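Thermospermine synthase ACAULIS protein (Medicago truncatula, PDB 6BQ4) probably catalyses transfer of an aminopropyl group from decarboxylated S-adenosylmethionine to spermidine, giving thermospermine and methylthioadenosine. Local coordinates at residues 103-108 / 177-182; 99-104 / 122-127. All coordinates share one frame; numbering follows the deposited sequence.

How the contacts relate
Both contacts start from the same run of chain: 99-104 leads into strand 104-107, and Lys103 and Asn104 belong to each. Contact 2 pairs the loop entering that strand with the loop entering strand 127-132, while contact 1 follows the strand along its other neighbour, 175-181, to the adenosine pocket. They lie about 12 Å apart, centre to centre. They touch directly where Val105 N comes 2.9 Å from Lys127 O, probably a hydrogen bond, and where Val177 CG2 packs 4.1 Å from Pro102 CB. At the ligand end Leu182 CD2 reaches C4 of the adenosine at 3.4 Å; contact 2 lies away from the adenosine pocket and Asp181.

Contact 1: residues 103-108 / 177-182; sequences KNVFIM and VIVGDL. With ADN (adenosine), chain C.
Met108 and Leu182 cross at the ligand end of two parallel strands, the Met108 CE 4.1 Å from the Leu182 CD1. The Met108 chain bends at its last torsion (chi3 -63°), which brings CE over Gly180, 3.7 Å from its CA. Leu182 divides its two methyls: CD1 faces Met108, while CD2 lies 3.4 Å from adenosine C4 and close to Met108 O. With Leu182 cut back to an alanine, both methyls go, and a gap is likely to open between Met108 and the adenine, which would lose one of its apolar contacts. Met108 CG also sits at the edge of the Phe106 ring, in its plane. On the face carrying Val105, Ile107, Val177 and Val179, Ile107 CG2 lies alongside Asp181 CB, the two side chains pointing the same way. Between the strands Val179 N donates to Phe106 O over 2.8 Å. Met108 O accepts the N-H of Asp181 at 2.8 Å, tying down the backbone of the predicted proton acceptor, whose carboxylate is held by Tyr87 and Thr115. The first rung is weak: Val177 N to Asn104 O, 3.4 Å. These are central parallel strands of a Rossmann-like sheet of the kind also found in AdoMet-dependent methyltransferases, 104-107 lying between 127-132 and 175-181. Helix 114-119 covers Val105 and Ile107, helix 84-98 covers Val177 and Val179, and Phe106 leans on Val129 and Cys131 of strand 127-132.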
loop_
_atom_site.group_PDB
_atom_site.type_symbol
_atom_site.label_atom_id
_atom_site.label_comp_id
_atom_site.label_asym_id
_atom_site.label_seq_id
_atom_site.Cartn_x
_atom_site.Cartn_y
_atom_site.Cartn_z
ATOM N N LYS A 103 47.326 -9.711 -7.255
ATOM C CA LYS A 103 47.454 -11.120 -6.903
ATOM C C LYS A 103 46.738 -11.445 -5.585
ATOM O O LYS A 103 46.054 -12.492 -5.476
ATOM C CB LYS A 103 48.936 -11.494 -6.841
ATOM C CG LYS A 103 49.782 -10.697 -7.805
ATOM C CD LYS A 103 50.982 -11.431 -8.348
ATOM C CE LYS A 103 52.149 -10.459 -8.507
ATOM N NZ LYS A 103 53.108 -10.938 -9.555
ATOM N N ASN A 104 46.927 -10.580 -4.579
ATOM C CA ASN A 104 46.235 -10.744 -3.306
ATOM C C ASN A 104 45.316 -9.537 -2.969
ATOM O O ASN A 104 45.646 -8.357 -3.257
ATOM C CB ASN A 104 47.158 -11.175 -2.192
ATOM C CG ASN A 104 48.062 -10.103 -1.747
ATOM O OD1 ASN A 104 48.331 -9.174 -2.521
ATOM N ND2 ASN A 104 48.614 -10.238 -0.497
ATOM N N VAL A 105 44.136 -9.840 -2.423
ATOM C CA VAL A 105 43.112 -8.825 -2.182
ATOM C C VAL A 105 42.394 -9.089 -0.865
ATOM O O VAL A 105 41.968 -10.237 -0.585
ATOM C CB VAL A 105 42.061 -8.792 -3.315
ATOM C CG1 VAL A 105 41.453 -10.164 -3.512
ATOM C CG2 VAL A 105 40.954 -7.788 -3.013
ATOM N N PHE A 106 42.212 -8.018 -0.102
ATOM C CA PHE A 106 41.550 -8.070 1.163
ATOM C C PHE A 106 40.199 -7.359 1.042
ATOM O O PHE A 106 40.151 -6.181 0.592
ATOM C CB PHE A 106 42.422 -7.346 2.187
ATOM C CG PHE A 106 41.915 -7.424 3.607
ATOM C CD1 PHE A 106 40.982 -6.510 4.095
ATOM C CD2 PHE A 106 42.444 -8.355 4.499
ATOM C CE1 PHE A 106 40.559 -6.550 5.413
ATOM C CE2 PHE A 106 42.041 -8.400 5.836
ATOM C CZ PHE A 106 41.108 -7.492 6.304
ATOM N N ILE A 107 39.139 -8.031 1.497
ATOM C CA ILE A 107 37.779 -7.469 1.486
ATOM C C ILE A 107 37.442 -7.063 2.894
ATOM O O ILE A 107 37.383 -7.904 3.772
ATOM C CB ILE A 107 36.689 -8.451 1.023
ATOM C CG1 ILE A 107 37.041 -9.072 -0.300
ATOM C CG2 ILE A 107 35.358 -7.703 0.851
ATOM C CD1 ILE A 107 36.079 -10.170 -0.711
ATOM N N MET A 108 37.131 -5.788 3.094
ATOM C CA MET A 108 36.492 -5.344 4.331
ATOM C C MET A 108 34.960 -5.534 4.213
ATOM O O MET A 108 34.245 -4.798 3.468
ATOM C CB MET A 108 36.801 -3.866 4.621
ATOM C CG MET A 108 38.278 -3.492 4.560
ATOM S SD MET A 108 38.558 -1.802 5.136
ATOM C CE MET A 108 37.667 -0.816 3.981
ATOM N N VAL A 177 45.260 -5.052 -3.737
ATOM C CA VAL A 177 43.962 -4.372 -3.763
ATOM C C VAL A 177 43.273 -4.585 -2.455
ATOM O O VAL A 177 43.207 -5.691 -1.935
ATOM C CB VAL A 177 43.046 -4.806 -4.937
ATOM C CG1 VAL A 177 41.708 -4.073 -4.902
ATOM C CG2 VAL A 177 43.732 -4.537 -6.273
ATOM N N ILE A 178 42.774 -3.507 -1.892
ATOM C CA ILE A 178 41.862 -3.591 -0.747
ATOM C C ILE A 178 40.496 -3.056 -1.141
ATOM O O ILE A 178 40.404 -2.001 -1.771
ATOM C CB ILE A 178 42.429 -2.864 0.495
ATOM C CG1 ILE A 178 43.715 -3.559 0.881
ATOM C CG2 ILE A 178 41.382 -2.875 1.615
ATOM C CD1 ILE A 178 44.469 -2.880 2.016
ATOM N N VAL A 179 39.449 -3.813 -0.778
ATOM C CA VAL A 179 38.068 -3.540 -1.194
ATOM C C VAL A 179 37.184 -3.275 0.022
ATOM O O VAL A 179 37.065 -4.131 0.922
ATOM C CB VAL A 179 37.473 -4.737 -2.020
ATOM C CG1 VAL A 179 36.029 -4.449 -2.435
ATOM C CG2 VAL A 179 38.349 -5.055 -3.223
ATOM N N GLY A 180 36.615 -2.077 0.091
ATOM C CA GLY A 180 35.563 -1.741 1.060
ATOM C C GLY A 180 34.137 -2.126 0.612
ATOM O O GLY A 180 33.563 -1.476 -0.280
ATOM N N ASP A 181 33.573 -3.170 1.241
ATOM C CA ASP A 181 32.205 -3.646 0.981
ATOM C C ASP A 181 31.403 -3.517 2.273
ATOM O O ASP A 181 30.710 -4.417 2.693
ATOM C CB ASP A 181 32.274 -5.070 0.452
ATOM C CG ASP A 181 31.010 -5.549 -0.219
ATOM O OD1 ASP A 181 30.110 -4.701 -0.506
ATOM O OD2 ASP A 181 30.935 -6.793 -0.504
ATOM N N LEU A 182 31.504 -2.355 2.890
ATOM C CA LEU A 182 30.832 -2.069 4.144
ATOM C C LEU A 182 29.538 -1.259 3.979
ATOM O O LEU A 182 29.213 -0.777 2.883
ATOM C CB LEU A 182 31.780 -1.294 5.065
ATOM C CG LEU A 182 33.108 -1.979 5.394
ATOM C CD1 LEU A 182 34.096 -0.979 6.001
ATOM C CD2 LEU A 182 32.969 -3.196 6.308
HETATM O "O5'" ADN C . 27.263 -4.181 6.033
HETATM C "C5'" ADN C . 27.896 -4.906 5.016
HETATM C "C4'" ADN C . 28.780 -5.941 5.657
HETATM O "O4'" ADN C . 29.779 -5.330 6.431
HETATM C "C3'" ADN C . 28.001 -6.800 6.607
HETATM O "O3'" ADN C . 28.185 -8.122 6.171
HETATM C "C2'" ADN C . 28.642 -6.528 7.939
HETATM O "O2'" ADN C . 28.698 -7.684 8.712
HETATM C "C1'" ADN C . 30.021 -6.091 7.565
HETATM N N9 ADN C . 30.668 -5.225 8.547
HETATM C C8 ADN C . 30.144 -4.259 9.269
HETATM N N7 ADN C . 31.049 -3.682 10.053
HETATM C C5 ADN C . 32.191 -4.282 9.807
HETATM C C6 ADN C . 33.561 -4.198 10.279
HETATM N N6 ADN C . 33.897 -3.291 11.183
HETATM N N1 ADN C . 34.460 -5.040 9.780
HETATM C C2 ADN C . 34.149 -5.942 8.877
HETATM N N3 ADN C . 32.927 -6.078 8.398
HETATM C C4 ADN C . 31.934 -5.300 8.821
#

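Contact 2: residues 99-104 / 122-127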
loop_
_atom_site.group_PDB
_atom_site.type_symbol
_atom_site.label_atom_id
_atom_site.label_comp_id
_atom_site.label_asym_id
_atom_site.label_seq_id
_atom_site.Cartn_x
_atom_site.Cartn_y
_atom_site.Cartn_z
ATOM N N HIS A 99 45.167 -2.262 -12.008
ATOM C CA HIS A 99 46.414 -2.804 -11.467
ATOM C C HIS A 99 47.173 -3.658 -12.506
ATOM O O HIS A 99 46.573 -4.487 -13.204
ATOM C CB HIS A 99 46.092 -3.672 -10.269
ATOM C CG HIS A 99 47.240 -3.815 -9.337
ATOM N ND1 HIS A 99 48.245 -4.723 -9.544
ATOM C CD2 HIS A 99 47.570 -3.124 -8.219
ATOM C CE1 HIS A 99 49.137 -4.615 -8.571
ATOM N NE2 HIS A 99 48.753 -3.642 -7.759
ATOM N N PRO A 100 48.500 -3.502 -12.580
ATOM C CA PRO A 100 49.277 -4.326 -13.555
ATOM C C PRO A 100 49.248 -5.835 -13.325
ATOM O O PRO A 100 49.222 -6.608 -14.277
ATOM C CB PRO A 100 50.696 -3.774 -13.422
ATOM C CG PRO A 100 50.758 -3.170 -12.052
ATOM C CD PRO A 100 49.378 -2.612 -11.780
ATOM N N MET A 101 49.278 -6.255 -12.068
ATOM C CA MET A 101 49.175 -7.677 -11.715
ATOM C C MET A 101 48.683 -7.831 -10.287
ATOM O O MET A 101 49.508 -7.960 -9.387
ATOM C CB MET A 101 50.539 -8.385 -11.856
ATOM C CG MET A 101 50.644 -9.248 -13.080
ATOM S SD MET A 101 49.575 -10.687 -12.976
ATOM C CE MET A 101 50.755 -11.991 -12.585
ATOM N N PRO A 102 47.332 -7.820 -10.082
ATOM C CA PRO A 102 46.814 -7.908 -8.740
ATOM C C PRO A 102 46.682 -9.357 -8.353
ATOM O O PRO A 102 46.017 -10.150 -9.042
ATOM C CB PRO A 102 45.453 -7.211 -8.840
ATOM C CG PRO A 102 45.007 -7.462 -10.254
ATOM C CD PRO A 102 46.259 -7.534 -11.076
ATOM N N LYS A 103 47.326 -9.711 -7.255
ATOM C CA LYS A 103 47.454 -11.120 -6.903
ATOM C C LYS A 103 46.738 -11.445 -5.585
ATOM O O LYS A 103 46.054 -12.492 -5.476
ATOM C CB LYS A 103 48.936 -11.494 -6.841
ATOM C CG LYS A 103 49.782 -10.697 -7.805
ATOM C CD LYS A 103 50.982 -11.431 -8.348
ATOM C CE LYS A 103 52.149 -10.459 -8.507
ATOM N NZ LYS A 103 53.108 -10.938 -9.555
ATOM N N ASN A 104 46.927 -10.580 -4.579
ATOM C CA ASN A 104 46.235 -10.744 -3.306
ATOM C C ASN A 104 45.316 -9.537 -2.969
ATOM O O ASN A 104 45.646 -8.357 -3.257
ATOM C CB ASN A 104 47.158 -11.175 -2.192
ATOM C CG ASN A 104 48.062 -10.103 -1.747
ATOM O OD1 ASN A 104 48.331 -9.174 -2.521
ATOM N ND2 ASN A 104 48.614 -10.238 -0.497
ATOM N N HIS A 122 39.156 -13.403 -11.634
ATOM C CA HIS A 122 40.390 -12.925 -12.170
ATOM C C HIS A 122 41.437 -14.061 -12.113
ATOM O O HIS A 122 41.718 -14.602 -11.052
ATOM C CB HIS A 122 40.889 -11.642 -11.469
ATOM C CG HIS A 122 40.118 -10.428 -11.849
ATOM N ND1 HIS A 122 40.618 -9.455 -12.682
ATOM C CD2 HIS A 122 38.878 -10.013 -11.489
ATOM C CE1 HIS A 122 39.714 -8.508 -12.848
ATOM N NE2 HIS A 122 38.658 -8.806 -12.116
ATOM N N LYS A 123 42.017 -14.373 -13.267
ATOM C CA LYS A 123 43.144 -15.334 -13.390
ATOM C C LYS A 123 44.395 -14.900 -12.603
ATOM O O LYS A 123 45.116 -15.737 -12.113
ATOM C CB LYS A 123 43.490 -15.555 -14.859
ATOM C CG LYS A 123 42.468 -16.439 -15.585
ATOM C CD LYS A 123 42.383 -16.058 -17.057
ATOM C CE LYS A 123 41.488 -17.015 -17.837
ATOM N NZ LYS A 123 41.360 -16.626 -19.270
ATOM N N THR A 124 44.620 -13.598 -12.461
ATOM C CA THR A 124 45.766 -13.104 -11.697
ATOM C C THR A 124 45.719 -13.380 -10.192
ATOM O O THR A 124 46.738 -13.334 -9.546
ATOM C CB THR A 124 45.951 -11.582 -11.903
ATOM O OG1 THR A 124 44.825 -10.853 -11.393
ATOM C CG2 THR A 124 46.124 -11.271 -13.385
ATOM N N ILE A 125 44.526 -13.624 -9.634
ATOM C CA ILE A 125 44.311 -13.552 -8.201
ATOM C C ILE A 125 44.687 -14.876 -7.604
ATOM O O ILE A 125 44.200 -15.892 -8.034
ATOM C CB ILE A 125 42.831 -13.197 -7.881
ATOM C CG1 ILE A 125 42.569 -11.713 -8.171
ATOM C CG2 ILE A 125 42.454 -13.516 -6.417
ATOM C CD1 ILE A 125 43.106 -10.763 -7.103
ATOM N N ASP A 126 45.533 -14.859 -6.579
ATOM C CA ASP A 126 45.919 -16.109 -5.915
ATOM C C ASP A 126 45.442 -16.160 -4.472
ATOM O O ASP A 126 45.385 -17.229 -3.920
ATOM C CB ASP A 126 47.427 -16.425 -6.049
ATOM C CG ASP A 126 48.334 -15.329 -5.505
ATOM O OD1 ASP A 126 48.149 -14.920 -4.316
ATOM O OD2 ASP A 126 49.250 -14.877 -6.264
ATOM N N LYS A 127 45.090 -15.026 -3.862
ATOM C CA LYS A 127 44.533 -15.026 -2.534
ATOM C C LYS A 127 43.490 -13.899 -2.353
ATOM O O LYS A 127 43.739 -12.742 -2.730
ATOM C CB LYS A 127 45.631 -14.875 -1.501
ATOM C CG LYS A 127 45.100 -14.970 -0.078
ATOM C CD LYS A 127 46.035 -15.677 0.909
ATOM C CE LYS A 127 45.949 -15.031 2.292
ATOM N NZ LYS A 127 46.425 -13.594 2.264
#
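Thr124 turns its hydroxyl onto the carbonyl of Pro102: OG1 donates to Pro102 O over 2.7 Å, in the plane of that carbonyl. A chi1 of 64° sets OG1 between the threonine's own N and carbonyl carbon, facing the proline, and the same oxygen lies against the ring, 3.6 Å from Pro102 CG. Ile125 closes the buried part, bringing CD1 to 3.6 Å from Pro102 O. Next along the chain, Lys103 O is gripped by two amides. Asp126 N approaches a lone pair of Lys103 O at 2.7 Å; Lys127 N reaches the same Lys103 O at 3.2 Å, tilted from the carbonyl plane. One carbonyl thus fixes two successive residues just where strand pairing begins, with Asn104 CB 4.1 Å from Lys127 CB. Asn104 ND2 bonds Lys174 O, and its OD1 accepts from Asp176 N.

The solvent side is looser. Met101 reaches across Thr124, its SD 3.5 Å from the Thr124 CG2, and the Asp126 carboxylate lies beside Lys103 CB. The Lys103 ammonium leads elsewhere: Lys103 NZ stays 6.4 Å from Asp126 OD2, so any attraction between these opposite charges acts at a distance. Lys127 sends its own NZ to a salt bridge with Glu173.

Together the two loops start the adjacent parallel strands 104-107 and 127-132. Leu96 of helix 84-98 packs on Pro102 and Ile125, Arg282 of helix 272-282 touches Pro102 and Thr124, and Tyr175 of strand 175-181 lies against Asn104 and Lys127.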